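Local structure of beta-glucanase (Bacteroides thetaiotaomicron, 6EUG) at residues G49-F52 against Y57-F60; C77-D82 against K87-A92. The protein probably hydrolyses beta-1,3-galactosidic linkages of arabinogalactan through its GH43 domain; this chain is the C-terminal part of the longer glycosidase. All coordinates share one frame; numbering follows the deposited sequence.

Interaction 1: residues G49-F52 against Y57-F60; sequences GILF and YYWF
The first two strands of a four-stranded antiparallel sheet, consistent with one blade of the GH43 five-bladed beta-propeller, form a hairpin in which Gly49 pairs with Phe60 and Leu51 with Tyr58. Each pair exchanges two backbone hydrogen bonds; the straightest runs from Tyr58 N to Leu51 O, 2.8 Å long with 173° at the hydrogen. Ile50 and Trp59 form the non-hydrogen-bonded pair between them, and Phe52 and Tyr57 a second beyond; Ile50 CA comes 3.2 Å from Tyr58 O in a CA-H...O contact.

On the sheet face of Ile50, Phe52, Tyr57 and Trp59, the rings of Phe52 and Tyr57 meet edge to face, planes at 57°. Phe52 CD1 stands over the centre of the Tyr57 ring and is 3.5 Å from Tyr57 CE1. With its CG anti to the backbone N (chi1 -170°), Phe52 swings this edge across to the facing strand. Ile50 CG2 touches the rim of the same tyrosine at CD1, 4.0 Å away, while Ile50 CG1 rests 3.9 Å from Trp59 CB. The other face carries Leu51, whose CD1 lies 4.0 Å from Tyr58 CD1 and whose CG meets the edge of Phe60 at CE1.

Branched aliphatics thus pack between flat rings, and beyond the backbone ladder the hairpin is held by apolar and aromatic packing, on one face against Leu325 and Leu327.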
ATOM      1  N   GLY A  49       7.936  -1.123  -2.476  1.00 17.14           N
ATOM      2  CA  GLY A  49       7.674  -0.443  -3.751  1.00 17.50           C
ATOM      3  C   GLY A  49       8.953   0.173  -4.291  1.00 18.97           C
ATOM      4  O   GLY A  49       9.955   0.215  -3.569  1.00 16.81           O
ATOM      5  N   ILE A  50       8.917   0.655  -5.549  1.00 17.85           N
ATOM      6  CA  ILE A  50      10.118   1.055  -6.283  1.00 17.54           C
ATOM      7  C   ILE A  50       9.903   2.421  -6.953  1.00 19.07           C
ATOM      8  O   ILE A  50       8.804   2.749  -7.413  1.00 25.47           O
ATOM      9  CB  ILE A  50      10.522  -0.049  -7.311  1.00 19.06           C
ATOM     10  CG1 ILE A  50      11.011  -1.309  -6.566  1.00 15.68           C
ATOM     11  CG2 ILE A  50      11.576   0.466  -8.289  1.00 20.69           C
ATOM     12  CD1 ILE A  50      11.339  -2.500  -7.456  1.00 22.42           C
ATOM     13  N   LEU A  51      10.952   3.236  -6.975  1.00 18.80           N
ATOM     14  CA  LEU A  51      11.013   4.374  -7.909  1.00 20.07           C
ATOM     15  C   LEU A  51      12.341   4.451  -8.677  1.00 20.20           C
ATOM     16  O   LEU A  51      13.321   3.822  -8.287  1.00 20.98           O
ATOM     17  CB  LEU A  51      10.772   5.667  -7.175  1.00 23.06           C
ATOM     18  CG  LEU A  51      11.802   6.102  -6.125  1.00 26.31           C
ATOM     19  CD1 LEU A  51      13.069   6.693  -6.730  1.00 30.06           C
ATOM     20  CD2 LEU A  51      11.192   7.147  -5.204  1.00 29.13           C
ATOM     21  N   PHE A  52      12.361   5.260  -9.746  1.00 18.83           N
ATOM     22  CA  PHE A  52      13.547   5.488 -10.576  1.00 17.87           C
ATOM     23  C   PHE A  52      13.978   6.949 -10.472  1.00 17.90           C
ATOM     24  O   PHE A  52      13.159   7.834 -10.662  1.00 18.68           O
ATOM     25  CB  PHE A  52      13.234   5.162 -12.044  1.00 17.27           C
ATOM     26  CG  PHE A  52      14.459   5.142 -12.974  1.00 16.90           C
ATOM     27  CD1 PHE A  52      15.319   4.046 -13.012  1.00 17.22           C
ATOM     28  CD2 PHE A  52      14.727   6.215 -13.840  1.00 19.03           C
ATOM     29  CE1 PHE A  52      16.419   4.014 -13.879  1.00 17.32           C
ATOM     30  CE2 PHE A  52      15.830   6.192 -14.703  1.00 18.29           C
ATOM     31  CZ  PHE A  52      16.659   5.105 -14.739  1.00 17.61           C
ATOM     32  N   TYR A  57      17.139   2.497 -10.010  1.00 18.64           N
ATOM     33  CA  TYR A  57      15.963   2.048  -9.272  1.00 19.52           C
ATOM     34  C   TYR A  57      16.295   1.974  -7.767  1.00 19.25           C
ATOM     35  O   TYR A  57      17.356   1.499  -7.404  1.00 17.65           O
ATOM     36  CB  TYR A  57      15.500   0.647  -9.784  1.00 17.99           C
ATOM     37  CG  TYR A  57      15.101   0.686 -11.245  1.00 17.62           C
ATOM     38  CD1 TYR A  57      13.814   1.019 -11.615  1.00 17.15           C
ATOM     39  CD2 TYR A  57      16.015   0.337 -12.247  1.00 17.61           C
ATOM     40  CE1 TYR A  57      13.458   1.107 -12.951  1.00 17.66           C
ATOM     41  CE2 TYR A  57      15.690   0.423 -13.579  1.00 16.05           C
ATOM     42  CZ  TYR A  57      14.400   0.739 -13.938  1.00 16.49           C
ATOM     43  OH  TYR A  57      14.073   0.818 -15.283  1.00 16.70           O
ATOM     44  N   TYR A  58      15.374   2.476  -6.941  1.00 17.80           N
ATOM     45  CA  TYR A  58      15.388   2.336  -5.472  1.00 16.84           C
ATOM     46  C   TYR A  58      14.176   1.541  -4.996  1.00 16.94           C
ATOM     47  O   TYR A  58      13.049   1.892  -5.328  1.00 15.41           O
ATOM     48  CB  TYR A  58      15.444   3.718  -4.819  1.00 16.78           C
ATOM     49  CG  TYR A  58      16.710   4.466  -5.172  1.00 17.59           C
ATOM     50  CD1 TYR A  58      16.802   5.238  -6.342  1.00 17.98           C
ATOM     51  CD2 TYR A  58      17.828   4.400  -4.368  1.00 17.65           C
ATOM     52  CE1 TYR A  58      17.982   5.914  -6.670  1.00 17.96           C
ATOM     53  CE2 TYR A  58      18.999   5.080  -4.697  1.00 18.17           C
ATOM     54  CZ  TYR A  58      19.081   5.828  -5.853  1.00 17.40           C
ATOM     55  OH  TYR A  58      20.273   6.489  -6.211  1.00 20.46           O
ATOM     56  N   TRP A  59      14.453   0.484  -4.218  1.00 14.86           N
ATOM     57  CA  TRP A  59      13.457  -0.443  -3.645  1.00 15.54           C
ATOM     58  C   TRP A  59      13.425  -0.203  -2.141  1.00 15.69           C
ATOM     59  O   TRP A  59      14.434  -0.378  -1.486  1.00 17.14           O
ATOM     60  CB  TRP A  59      13.877  -1.869  -3.963  1.00 16.01           C
ATOM     61  CG  TRP A  59      13.011  -3.030  -3.456  1.00 16.29           C
ATOM     62  CD1 TRP A  59      11.874  -2.972  -2.671  1.00 16.54           C
ATOM     63  CD2 TRP A  59      13.257  -4.430  -3.692  1.00 17.40           C
ATOM     64  NE1 TRP A  59      11.402  -4.263  -2.441  1.00 16.31           N
ATOM     65  CE2 TRP A  59      12.245  -5.162  -3.036  1.00 16.21           C
ATOM     66  CE3 TRP A  59      14.262  -5.139  -4.383  1.00 17.20           C
ATOM     67  CZ2 TRP A  59      12.211  -6.567  -3.040  1.00 16.84           C
ATOM     68  CZ3 TRP A  59      14.219  -6.522  -4.414  1.00 17.27           C
ATOM     69  CH2 TRP A  59      13.202  -7.234  -3.749  1.00 17.64           C
ATOM     70  N   PHE A  60      12.309   0.313  -1.632  1.00 13.79           N
ATOM     71  CA  PHE A  60      12.066   0.486  -0.193  1.00 14.55           C
ATOM     72  C   PHE A  60      11.149  -0.591   0.348  1.00 14.47           C
ATOM     73  O   PHE A  60      10.165  -0.958  -0.331  1.00 14.43           O
ATOM     74  CB  PHE A  60      11.448   1.862   0.090  1.00 15.35           C
ATOM     75  CG  PHE A  60      12.199   3.015  -0.531  1.00 14.28           C
ATOM     76  CD1 PHE A  60      11.965   3.417  -1.866  1.00 15.72           C
ATOM     77  CD2 PHE A  60      13.239   3.656   0.187  1.00 15.75           C
ATOM     78  CE1 PHE A  60      12.691   4.461  -2.438  1.00 16.01           C
ATOM     79  CE2 PHE A  60      13.952   4.701  -0.382  1.00 15.69           C
ATOM     80  CZ  PHE A  60      13.684   5.098  -1.699  1.00 15.07           C
TER

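Interaction 2: residues C77-D82 against K87-A92; sequences CYSSTD and KSEGIA
Ser79 and Glu89 join their side chains across the hairpin: the serine hydroxyl donates from OG to Glu89 OE2 over 2.6 Å, and Glu89 OE2 receives it on its anti lone pair, the one turned away from the other carboxylate oxygen. The glutamate chain bends at chi2 (-82°), which brings the carboxylate back along the strand to the serine; Glu89 CG itself lies 3.7 Å from Ser79 OG. A short hydroxyl suits the strand here, and a longer acid bridges to it. At the end of the strand, Ser80 OG accepts from Asp82 N, an ST turn opening the connection toward Lys87, and on the other side of the sheet Tyr78 OH bonds to Asn44 N.

Backbone hydrogen bonds are regular at one end, where Ser79 N bonds to Lys87 O and Lys87 N to Ser79 O, both 2.9 Å. Farther along, Cys77 O accepts from Glu89 N, whereas Cys77 N gives a more bent bond (137°) to Gly90 O. Cys77 thus faces both Glu89 and Gly90, a bulge-like irregularity in the outermost strand of the blade-like sheet. Gly90 has a positive phi (88°) with an extended psi, at which a CB would press on the preceding carbonyl oxygen, so glycine fits the place.

Water fills in beside this irregularity. It donates to Cys77 O at 2.8 Å and accepts from Ser88 OG and Gly90 N, and it also sits over one face of the Tyr78 ring, offset toward the rim. Cys77 O is thus gripped by both Glu89 N and the water.

Apolar contacts are fewer. The Tyr78 ring lies alongside the Ser88 backbone and CB, with Tyr78 CD2 3.7 Å from Ser88 CA. Cys77 turns SG toward Glu89 CB, 4.0 Å away, and Cys77 CB meets Ala92 CB at 4.1 Å.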
ATOM      1  N   CYS A  77      16.409   0.061   2.324  1.00 15.06           N
ATOM      2  CA  CYS A  77      16.535   0.478   0.912  1.00 13.89           C
ATOM      3  C   CYS A  77      17.646  -0.281   0.155  1.00 15.99           C
ATOM      4  O   CYS A  77      18.773  -0.438   0.682  1.00 16.43           O
ATOM      5  CB  CYS A  77      16.839   1.962   0.848  1.00 11.95           C
ATOM      6  SG  CYS A  77      17.116   2.722  -0.760  1.00 18.07           S
ATOM      7  N   TYR A  78      17.328  -0.675  -1.082  1.00 14.86           N
ATOM      8  CA  TYR A  78      18.283  -1.284  -2.051  1.00 14.99           C
ATOM      9  C   TYR A  78      18.266  -0.495  -3.357  1.00 15.99           C
ATOM     10  O   TYR A  78      17.215   0.053  -3.733  1.00 17.00           O
ATOM     11  CB  TYR A  78      17.937  -2.760  -2.309  1.00 15.67           C
ATOM     12  CG  TYR A  78      18.037  -3.648  -1.057  1.00 15.42           C
ATOM     13  CD1 TYR A  78      17.021  -3.685  -0.105  1.00 15.79           C
ATOM     14  CD2 TYR A  78      19.181  -4.380  -0.785  1.00 16.26           C
ATOM     15  CE1 TYR A  78      17.105  -4.481   1.036  1.00 17.14           C
ATOM     16  CE2 TYR A  78      19.296  -5.169   0.369  1.00 15.99           C
ATOM     17  CZ  TYR A  78      18.262  -5.210   1.295  1.00 16.62           C
ATOM     18  OH  TYR A  78      18.314  -5.993   2.466  1.00 16.63           O
ATOM     19  N   SER A  79      19.396  -0.500  -4.091  1.00 16.17           N
ATOM     20  CA  SER A  79      19.468   0.231  -5.389  1.00 15.60           C
ATOM     21  C   SER A  79      19.985  -0.681  -6.514  1.00 16.10           C
ATOM     22  O   SER A  79      20.640  -1.677  -6.220  1.00 17.16           O
ATOM     23  CB  SER A  79      20.338   1.484  -5.295  1.00 16.77           C
ATOM     24  OG  SER A  79      21.697   1.157  -5.052  1.00 18.40           O
ATOM     25  N   SER A  80      19.623  -0.360  -7.766  1.00 16.56           N
ATOM     26  CA  SER A  80      20.026  -1.153  -8.945  1.00 16.74           C
ATOM     27  C   SER A  80      19.963  -0.332 -10.229  1.00 20.34           C
ATOM     28  O   SER A  80      19.074   0.472 -10.387  1.00 19.43           O
ATOM     29  CB  SER A  80      19.074  -2.328  -9.138  1.00 17.89           C
ATOM     30  OG  SER A  80      19.553  -3.234 -10.137  1.00 20.63           O
ATOM     31  N   THR A  81      20.864  -0.589 -11.175  1.00 23.17           N
ATOM     32  CA  THR A  81      20.725  -0.002 -12.511  1.00 23.09           C
ATOM     33  C   THR A  81      19.935  -0.936 -13.453  1.00 23.13           C
ATOM     34  O   THR A  81      19.478  -0.484 -14.517  1.00 26.14           O
ATOM     35  CB  THR A  81      22.096   0.269 -13.136  1.00 27.97           C
ATOM     36  OG1 THR A  81      22.834  -0.953 -13.167  1.00 32.45           O
ATOM     37  CG2 THR A  81      22.877   1.299 -12.324  1.00 29.19           C
ATOM     38  N   ASP A  82      19.772  -2.211 -13.077  1.00 22.17           N
ATOM     39  CA  ASP A  82      19.301  -3.258 -14.026  1.00 23.08           C
ATOM     40  C   ASP A  82      18.089  -4.128 -13.597  1.00 23.12           C
ATOM     41  O   ASP A  82      17.634  -4.971 -14.383  1.00 22.76           O
ATOM     42  CB  ASP A  82      20.488  -4.152 -14.484  1.00 26.50           C
ATOM     43  CG  ASP A  82      21.119  -4.981 -13.344  1.00 25.96           C
ATOM     44  OD1 ASP A  82      20.528  -5.091 -12.246  1.00 24.51           O
ATOM     45  OD2 ASP A  82      22.231  -5.536 -13.551  1.00 31.21           O
ATOM     46  N   LYS A  87      22.196  -3.479  -4.617  1.00 17.72           N
ATOM     47  CA  LYS A  87      23.144  -2.992  -3.606  1.00 19.80           C
ATOM     48  C   LYS A  87      22.390  -2.504  -2.331  1.00 19.28           C
ATOM     49  O   LYS A  87      21.476  -1.679  -2.424  1.00 19.63           O
ATOM     50  CB  LYS A  87      23.909  -1.798  -4.180  1.00 22.19           C
ATOM     51  CG  LYS A  87      24.953  -1.199  -3.238  1.00 25.50           C
ATOM     52  CD  LYS A  87      25.470   0.129  -3.792  1.00 30.25           C
ATOM     53  CE  LYS A  87      26.692   0.585  -3.022  1.00 39.85           C
ATOM     54  NZ  LYS A  87      27.216   1.868  -3.559  1.00 54.01           N
ATOM     55  N   SER A  88      22.796  -3.001  -1.158  1.00 18.97           N
ATOM     56  CA  SER A  88      22.274  -2.502   0.102  1.00 16.90           C
ATOM     57  C   SER A  88      22.661  -1.035   0.352  1.00 18.11           C
ATOM     58  O   SER A  88      23.867  -0.701   0.405  1.00 20.48           O
ATOM     59  CB  SER A  88      22.715  -3.397   1.270  1.00 16.89           C
ATOM     60  OG  SER A  88      22.328  -2.832   2.527  1.00 17.92           O
ATOM     61  N   GLU A  89      21.656  -0.170   0.525  1.00 17.82           N
ATOM     62  CA  GLU A  89      21.890   1.244   0.848  1.00 18.26           C
ATOM     63  C   GLU A  89      21.660   1.561   2.330  1.00 17.81           C
ATOM     64  O   GLU A  89      21.841   2.714   2.750  1.00 22.12           O
ATOM     65  CB  GLU A  89      20.993   2.157  -0.008  1.00 19.18           C
ATOM     66  CG  GLU A  89      21.201   2.062  -1.516  1.00 20.08           C
ATOM     67  CD  GLU A  89      22.360   2.885  -2.029  1.00 23.50           C
ATOM     68  OE1 GLU A  89      22.918   3.669  -1.247  1.00 23.83           O
ATOM     69  OE2 GLU A  89      22.729   2.750  -3.226  1.00 24.15           O
ATOM     70  N   GLY A  90      21.282   0.557   3.122  1.00 16.67           N
ATOM     71  CA  GLY A  90      21.024   0.758   4.547  1.00 18.84           C
ATOM     72  C   GLY A  90      19.597   1.162   4.839  1.00 17.03           C
ATOM     73  O   GLY A  90      18.740   1.219   3.927  1.00 18.53           O
ATOM     74  N   ILE A  91      19.363   1.443   6.115  1.00 16.80           N
ATOM     75  CA  ILE A  91      18.049   1.831   6.634  1.00 15.91           C
ATOM     76  C   ILE A  91      17.781   3.293   6.282  1.00 16.36           C
ATOM     77  O   ILE A  91      18.511   4.180   6.723  1.00 19.93           O
ATOM     78  CB  ILE A  91      17.976   1.631   8.160  1.00 11.91           C
ATOM     79  CG1 ILE A  91      18.079   0.125   8.499  1.00 14.10           C
ATOM     80  CG2 ILE A  91      16.698   2.257   8.729  1.00 15.86           C
ATOM     81  CD1 ILE A  91      16.861  -0.722   8.137  1.00 15.51           C
ATOM     82  N   ALA A  92      16.751   3.519   5.467  1.00 16.70           N
ATOM     83  CA  ALA A  92      16.363   4.844   4.946  1.00 14.07           C
ATOM     84  C   ALA A  92      15.554   5.631   5.972  1.00 14.90           C
ATOM     85  O   ALA A  92      15.701   6.845   6.076  1.00 15.65           O
ATOM     86  CB  ALA A  92      15.528   4.691   3.666  1.00 16.13           C
TER
HETATM   87  O   HOH W   1      19.725  -2.056   2.728  1.00 19.75           O

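Both hairpins belong to one four-stranded antiparallel sheet, and the strands holding 57-60 and 77-82 are its neighbours in the middle. Tyr57 N probably bonds to Ser80 O and Trp59 N to Tyr78 O, so the backbone ladder runs on from interaction 1 to interaction 2; Phe60 CE2 also packs against Cys77 SG. Both are partly buried, but the centre of interaction 1 is about 14 Å from that of the chain, that of interaction 2 about 20 Å. Interaction 1 relies on rings and aliphatic branches, although Phe52 at its end is exposed. Interaction 2, at the outer edge of the sheet, adds a serine-glutamate bond, a water and an irregular strand.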